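Local coordinates for protein fumarylacetoacetate hydrolase (Burkholderia xenovorans, PDB 5TI1) that probably hydrolyses fumarylacetoacetate to fumarate and acetoacetate, the last step of phenylalanine and tyrosine breakdown, with a metal ion as cofactor, at residues 25-30 with 59-64; 39-44 with 428-433; 197-202 with 438-443. One frame throughout, in Å; residues are numbered along the deposited sequence.

Overall arrangement
Contact 2 is the buried one of the three; contacts 1 and 3 are each only partly buried. Contacts 1 and 2 touch, with centres about 10 Å apart, where strand 56-61 packs on the loop 39-44. Contact 1 stays within the N-terminal part, fixing a loop to a hairpin tip through one serine hydroxyl and small aliphatic contacts. Contact 2 carries that part onto strand 429-440 through an asparagine-to-carbonyl bond and van der Waals packing. Contact 3 lies farther along the same strand, its centre about 29 Å from that of contact 2, and is held mainly by parallel backbone pairing, with an arginine bond and two bridging waters.

Contact 1: 25-30 with 59-64; sequences SWVESA and VAIGDS
The type II' beta turn I61-S64, which joins strand 56-61 to strand 64-67 in the N-terminal antiparallel sheet, is met here by the loop 25-30. S29 reaches the turn with its hydroxyl: at chi1 56°, OG stands between its own backbone N and carbonyl carbon and accepts a hydrogen bond from D63 N, 3.0 Å to S29 OG and nearly straight at 168°. The D63 carboxylate folds back beside that hydroxyl, D63 OD1 also lying 3.0 Å from S29 OG. G62, at the second position of the hairpin turn, with positive phi and no side chain, lets its CA come within 3.4 Å of A30 N. Next to it the contact turns apolar. I61, with CG1 anti to the backbone N, lays that atom 3.7 Å from A30 CB, and V27 CB flanks the same atom more loosely. An ST turn helps to shape the loop: S25 OG accepts from V27 N at 2.9 Å, and the same hydroxyl bonds to L116 O at the end of helix 102-116. W26 takes its indole to that helix, its NE1 bonded to L115 O.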
# COMPACT_ATOMS: atom_id res chain seq x y z
N SER B 25 -1.50 -6.78 39.81
CA SER B 25 -2.49 -5.72 39.71
C SER B 25 -3.62 -5.93 40.71
O SER B 25 -3.90 -7.06 41.13
CB SER B 25 -3.07 -5.65 38.29
OG SER B 25 -4.06 -4.63 38.19
N TRP B 26 -4.28 -4.83 41.07
CA TRP B 26 -5.55 -4.93 41.77
C TRP B 26 -6.71 -5.28 40.84
O TRP B 26 -7.83 -5.47 41.33
CB TRP B 26 -5.85 -3.64 42.53
CG TRP B 26 -5.68 -2.41 41.73
CD1 TRP B 26 -4.58 -1.61 41.68
CD2 TRP B 26 -6.64 -1.82 40.84
NE1 TRP B 26 -4.79 -0.55 40.83
CE2 TRP B 26 -6.05 -0.67 40.29
CE3 TRP B 26 -7.94 -2.16 40.46
CZ2 TRP B 26 -6.71 0.15 39.38
CZ3 TRP B 26 -8.59 -1.35 39.55
CH2 TRP B 26 -7.98 -0.21 39.02
N VAL B 27 -6.48 -5.34 39.53
CA VAL B 27 -7.42 -5.99 38.61
C VAL B 27 -7.12 -7.48 38.71
O VAL B 27 -6.13 -7.95 38.16
CB VAL B 27 -7.27 -5.47 37.18
CG1 VAL B 27 -8.31 -6.11 36.26
CG2 VAL B 27 -7.38 -3.94 37.14
N GLU B 28 -7.96 -8.23 39.43
CA GLU B 28 -7.58 -9.59 39.78
C GLU B 28 -7.43 -10.48 38.55
O GLU B 28 -6.51 -11.30 38.48
CB GLU B 28 -8.58 -10.21 40.76
CG GLU B 28 -8.10 -11.54 41.34
CD GLU B 28 -6.72 -11.44 42.01
OE1 GLU B 28 -6.49 -10.46 42.77
OE2 GLU B 28 -5.88 -12.33 41.79
N SER B 29 -8.34 -10.34 37.57
CA SER B 29 -8.21 -11.13 36.35
C SER B 29 -6.84 -10.94 35.70
O SER B 29 -6.34 -11.84 35.02
CB SER B 29 -9.34 -10.77 35.38
OG SER B 29 -9.36 -9.38 35.08
N ALA B 30 -6.20 -9.80 35.93
CA ALA B 30 -4.88 -9.55 35.35
C ALA B 30 -3.81 -10.45 35.94
O ALA B 30 -2.73 -10.57 35.36
CB ALA B 30 -4.48 -8.09 35.54
N VAL B 59 -6.13 0.29 26.93
CA VAL B 59 -5.07 -0.63 27.31
C VAL B 59 -5.72 -1.82 28.00
O VAL B 59 -6.47 -1.65 28.97
CB VAL B 59 -4.03 0.05 28.22
CG1 VAL B 59 -3.05 -0.97 28.77
CG2 VAL B 59 -3.28 1.11 27.44
N ALA B 60 -5.43 -3.02 27.51
CA ALA B 60 -5.99 -4.23 28.10
C ALA B 60 -5.32 -4.54 29.43
O ALA B 60 -4.09 -4.45 29.57
CB ALA B 60 -5.84 -5.42 27.16
N ILE B 61 -6.13 -4.93 30.41
CA ILE B 61 -5.62 -5.41 31.69
C ILE B 61 -6.60 -6.46 32.20
O ILE B 61 -7.80 -6.18 32.35
CB ILE B 61 -5.41 -4.24 32.68
CG1 ILE B 61 -4.73 -4.73 33.96
CG2 ILE B 61 -6.70 -3.46 32.94
CD1 ILE B 61 -3.26 -5.04 33.76
N GLY B 62 -6.11 -7.68 32.41
CA GLY B 62 -7.01 -8.78 32.74
C GLY B 62 -8.09 -8.91 31.68
O GLY B 62 -7.83 -8.77 30.48
N ASP B 63 -9.32 -9.14 32.14
CA ASP B 63 -10.46 -9.22 31.23
C ASP B 63 -11.10 -7.85 30.98
O ASP B 63 -12.22 -7.79 30.46
CB ASP B 63 -11.49 -10.23 31.76
CG ASP B 63 -12.05 -9.85 33.13
OD1 ASP B 63 -11.82 -8.71 33.58
OD2 ASP B 63 -12.74 -10.69 33.75
N SER B 64 -10.42 -6.76 31.31
CA SER B 64 -10.99 -5.43 31.20
C SER B 64 -10.14 -4.55 30.27
O SER B 64 -9.19 -5.02 29.63
CB SER B 64 -11.14 -4.80 32.59
OG SER B 64 -12.14 -5.48 33.33

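Contact 2: 39-44 with 428-433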
# COMPACT_ATOMS: atom_id res chain seq x y z
N ILE B 39 -0.25 -7.47 34.19
CA ILE B 39 0.18 -6.09 34.39
C ILE B 39 1.49 -5.82 33.66
O ILE B 39 1.83 -4.66 33.41
CB ILE B 39 0.29 -5.76 35.89
CG1 ILE B 39 0.23 -4.24 36.12
CG2 ILE B 39 1.55 -6.36 36.48
CD1 ILE B 39 0.37 -3.83 37.57
N GLN B 40 2.23 -6.87 33.31
CA GLN B 40 3.47 -6.70 32.56
C GLN B 40 3.24 -6.43 31.09
O GLN B 40 4.17 -6.00 30.39
CB GLN B 40 4.35 -7.95 32.72
CG GLN B 40 4.98 -8.12 34.11
CD GLN B 40 4.04 -8.73 35.13
OE1 GLN B 40 2.91 -9.11 34.81
NE2 GLN B 40 4.50 -8.84 36.38
N ASN B 41 2.02 -6.65 30.59
CA ASN B 41 1.75 -6.50 29.17
C ASN B 41 1.44 -5.05 28.83
O ASN B 41 2.31 -4.33 28.32
CB ASN B 41 0.60 -7.42 28.74
CG ASN B 41 0.42 -7.46 27.23
OD1 ASN B 41 1.02 -6.67 26.50
ND2 ASN B 41 -0.39 -8.40 26.76
N LEU B 42 0.22 -4.61 29.13
CA LEU B 42 -0.26 -3.27 28.85
C LEU B 42 -0.22 -2.98 27.34
O LEU B 42 0.50 -2.07 26.89
CB LEU B 42 0.56 -2.24 29.63
CG LEU B 42 0.69 -2.56 31.12
CD1 LEU B 42 1.53 -1.51 31.85
CD2 LEU B 42 -0.68 -2.70 31.76
N PRO B 43 -0.97 -3.73 26.54
CA PRO B 43 -1.00 -3.46 25.10
C PRO B 43 -1.99 -2.36 24.77
O PRO B 43 -2.91 -2.06 25.54
CB PRO B 43 -1.45 -4.80 24.51
CG PRO B 43 -2.40 -5.33 25.56
CD PRO B 43 -1.87 -4.85 26.90
N PHE B 44 -1.81 -1.76 23.59
CA PHE B 44 -2.63 -0.65 23.13
C PHE B 44 -3.61 -1.09 22.05
O PHE B 44 -3.26 -1.89 21.17
CB PHE B 44 -1.77 0.50 22.59
CG PHE B 44 -0.98 1.20 23.64
CD1 PHE B 44 -1.50 2.30 24.30
CD2 PHE B 44 0.29 0.77 23.97
CE1 PHE B 44 -0.77 2.96 25.28
CE2 PHE B 44 1.04 1.43 24.95
CZ PHE B 44 0.50 2.52 25.60
N TYR B 428 3.58 -16.08 34.67
CA TYR B 428 2.74 -15.11 33.99
C TYR B 428 2.99 -15.20 32.50
O TYR B 428 3.90 -15.89 32.04
CB TYR B 428 3.00 -13.69 34.50
CG TYR B 428 4.29 -13.08 33.99
CD1 TYR B 428 5.52 -13.58 34.41
CD2 TYR B 428 4.29 -12.02 33.09
CE1 TYR B 428 6.70 -13.05 33.96
CE2 TYR B 428 5.49 -11.47 32.63
CZ TYR B 428 6.69 -11.99 33.07
OH TYR B 428 7.90 -11.47 32.63
N ARG B 429 2.16 -14.48 31.75
CA ARG B 429 2.27 -14.41 30.30
C ARG B 429 2.17 -12.96 29.84
O ARG B 429 1.62 -12.09 30.52
CB ARG B 429 1.17 -15.23 29.61
CG ARG B 429 1.26 -16.72 29.86
CD ARG B 429 0.22 -17.48 29.05
NE ARG B 429 0.38 -18.92 29.19
CZ ARG B 429 -0.41 -19.81 28.60
NH1 ARG B 429 -1.42 -19.40 27.84
NH2 ARG B 429 -0.20 -21.11 28.77
N VAL B 430 2.74 -12.71 28.67
CA VAL B 430 2.58 -11.47 27.93
C VAL B 430 2.03 -11.91 26.58
O VAL B 430 2.77 -12.43 25.74
CB VAL B 430 3.91 -10.71 27.79
CG1 VAL B 430 3.79 -9.52 26.83
CG2 VAL B 430 4.36 -10.24 29.16
N GLY B 431 0.72 -11.76 26.39
CA GLY B 431 0.02 -12.39 25.30
C GLY B 431 -0.63 -11.41 24.33
O GLY B 431 -0.67 -10.20 24.56
N PHE B 432 -1.15 -11.97 23.24
CA PHE B 432 -1.58 -11.18 22.09
C PHE B 432 -3.09 -11.22 21.84
O PHE B 432 -3.57 -10.58 20.90
CB PHE B 432 -0.84 -11.65 20.83
CG PHE B 432 0.57 -11.17 20.75
CD1 PHE B 432 1.57 -11.78 21.49
CD2 PHE B 432 0.91 -10.11 19.91
CE1 PHE B 432 2.88 -11.35 21.40
CE2 PHE B 432 2.22 -9.67 19.83
CZ PHE B 432 3.20 -10.29 20.57
N GLY B 433 -3.85 -11.94 22.66
CA GLY B 433 -5.25 -12.08 22.30
C GLY B 433 -5.41 -13.01 21.11
O GLY B 433 -4.63 -13.94 20.91
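I39 opens this irregular run, pointing away from 428-433 and packing on L116 of helix 102-116. At Q40 the chain meets Y428: the side chain leaves with CG beside the backbone N and bends at chi2 (81°), so that it crosses the Y428 ring obliquely on its CD2/CE2 side. Q40 CB and Q40 CG both come to 3.7 Å from Y428 CE2, while Q40 OE1 is 3.7 Å from Y428 CD2, the amide and ring planes inclined by 42°. The far end of the glutamine is anchored by NE2, which donates to D20 O and R23 O. N41 supplies the polar link. With CG anti to the backbone N, its amide crosses V430, N41 CG lying 4.0 Å from V430 CG1, and sends ND2 to G431 O at 2.9 Å. That bond arrives on a lone pair of the carbonyl but is bent at the hydrogen (130°); ND2 also donates to D36 O, so the one amide nitrogen grips two backbone carbonyls. Beyond it, L42 and P43 pack on strand 56-61, and F44 begins strand 44-49 with a backbone bond to I290. The contact thus joins the N-terminal region to the FAH-family C-terminal region: the segment sits between helix 102-116, whose R109 binds the carbonyls of Q40 and N41, and strands 284-292 and 429-440.

Contact 3: 197-202 with 438-443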
# COMPACT_ATOMS: atom_id res chain seq x y z
N GLY B 197 -12.31 -11.06 13.93
CA GLY B 197 -13.76 -11.20 13.94
C GLY B 197 -14.43 -10.89 12.62
O GLY B 197 -15.59 -11.28 12.42
N THR B 198 -13.75 -10.22 11.72
CA THR B 198 -14.35 -9.88 10.43
C THR B 198 -14.49 -11.16 9.62
O THR B 198 -13.51 -11.88 9.44
CB THR B 198 -13.48 -8.88 9.66
OG1 THR B 198 -13.17 -7.76 10.51
CG2 THR B 198 -14.20 -8.41 8.43
N PRO B 199 -15.69 -11.49 9.15
CA PRO B 199 -15.83 -12.65 8.26
C PRO B 199 -15.09 -12.42 6.95
O PRO B 199 -14.97 -11.30 6.46
CB PRO B 199 -17.35 -12.76 8.04
CG PRO B 199 -17.86 -11.40 8.30
CD PRO B 199 -16.98 -10.81 9.38
N VAL B 200 -14.60 -13.51 6.38
CA VAL B 200 -13.78 -13.46 5.18
C VAL B 200 -14.47 -14.26 4.10
O VAL B 200 -14.73 -15.46 4.28
CB VAL B 200 -12.37 -14.00 5.43
CG1 VAL B 200 -11.60 -14.06 4.11
CG2 VAL B 200 -11.64 -13.13 6.44
N ARG B 201 -14.76 -13.63 2.98
CA ARG B 201 -15.51 -14.33 1.94
C ARG B 201 -14.55 -15.04 1.02
O ARG B 201 -13.57 -14.44 0.55
CB ARG B 201 -16.40 -13.38 1.15
CG ARG B 201 -17.28 -14.19 0.20
CD ARG B 201 -18.42 -13.41 -0.39
NE ARG B 201 -19.31 -12.79 0.59
CZ ARG B 201 -20.38 -13.37 1.14
NH1 ARG B 201 -20.70 -14.63 0.84
NH2 ARG B 201 -21.11 -12.69 2.00
N ARG B 202 -14.83 -16.32 0.77
CA ARG B 202 -14.05 -17.10 -0.18
C ARG B 202 -14.02 -16.37 -1.52
O ARG B 202 -15.09 -16.04 -2.06
CB ARG B 202 -14.64 -18.50 -0.36
CG ARG B 202 -13.93 -19.37 -1.41
CD ARG B 202 -14.59 -20.75 -1.54
NE ARG B 202 -14.65 -21.46 -0.26
CZ ARG B 202 -13.66 -22.20 0.23
NH1 ARG B 202 -12.53 -22.35 -0.47
NH2 ARG B 202 -13.78 -22.80 1.41
N GLU B 438 -13.94 -16.15 10.17
CA GLU B 438 -14.75 -17.27 9.74
C GLU B 438 -15.11 -17.09 8.27
O GLU B 438 -15.43 -15.99 7.84
CB GLU B 438 -16.00 -17.40 10.64
CG GLU B 438 -16.88 -18.59 10.32
CD GLU B 438 -17.89 -18.88 11.44
OE1 GLU B 438 -19.10 -18.79 11.18
OE2 GLU B 438 -17.45 -19.18 12.57
N ILE B 439 -15.02 -18.17 7.50
CA ILE B 439 -15.07 -18.09 6.04
C ILE B 439 -16.52 -18.11 5.56
O ILE B 439 -17.31 -18.98 5.96
CB ILE B 439 -14.26 -19.23 5.40
CG1 ILE B 439 -12.79 -19.14 5.81
CG2 ILE B 439 -14.44 -19.20 3.88
CD1 ILE B 439 -12.17 -17.78 5.61
N LEU B 440 -16.88 -17.13 4.71
CA LEU B 440 -18.19 -17.09 4.07
C LEU B 440 -18.12 -17.74 2.69
O LEU B 440 -17.08 -17.67 2.02
CB LEU B 440 -18.67 -15.66 3.93
CG LEU B 440 -18.71 -14.90 5.26
CD1 LEU B 440 -19.24 -13.49 5.05
CD2 LEU B 440 -19.56 -15.66 6.27
N PRO B 441 -19.20 -18.40 2.26
CA PRO B 441 -19.21 -19.00 0.92
C PRO B 441 -18.94 -17.96 -0.16
O PRO B 441 -19.29 -16.78 -0.02
CB PRO B 441 -20.64 -19.56 0.80
CG PRO B 441 -21.09 -19.74 2.19
CD PRO B 441 -20.45 -18.65 2.98
N ALA B 442 -18.31 -18.41 -1.23
CA ALA B 442 -18.04 -17.52 -2.35
C ALA B 442 -19.36 -17.04 -2.95
O ALA B 442 -20.40 -17.70 -2.83
CB ALA B 442 -17.19 -18.21 -3.41
N LEU B 443 -19.31 -15.87 -3.58
CA LEU B 443 -20.50 -15.32 -4.22
C LEU B 443 -20.89 -16.17 -5.42
O LEU B 443 -20.03 -16.69 -6.14
CB LEU B 443 -20.24 -13.88 -4.65
CG LEU B 443 -20.08 -12.91 -3.49
CD1 LEU B 443 -19.76 -11.50 -3.98
CD2 LEU B 443 -21.32 -12.92 -2.60
O HOH W 1 -15.44 -14.00 11.24
O HOH W 2 -16.86 -14.54 -3.51
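R201 lays its guanidinium between two leucines, with L440 CB and CD1 over one face and L443 CD2 over the opposite one, 3.5 Å above the plane. The chain runs extended to CD and then bends at chi3 (-57°), which swings R201 NH1 to 2.7 Å from P441 O, close to the planes of both groups. A hydrogen bond thus pins one edge while aliphatic carbons cover both faces, and L440 CD1 also rests on P199 CB at 3.6 Å. Beneath these side chains the backbones pair as parallel strands: V200 N donates to E438 O and L440 N to V200 O, both from above the carbonyl plane, whereas R202 N meets L440 O in plane at 2.9 Å and nearly straight (175°). A water bridges the chains at each end, G197 O to E438 N and R202 O to L443 N. On the other face V200 and I439 point the same way, V200 CB 3.8 Å from I439 CD1, and both pack on W261, which helps to bind the sodium ion about 8 Å from the V200 side chain. R202 runs along A442 to a salt bridge from NE to D413, its NH1 and NH2 bonding to the carbonyls of C220 and I411. Strand 200-207 lies between strands 429-440 and 216-219 in a mixed sheet, with strands 252-263 and 223-233 against the V200-I439 face and G240 of the second subunit touching L443.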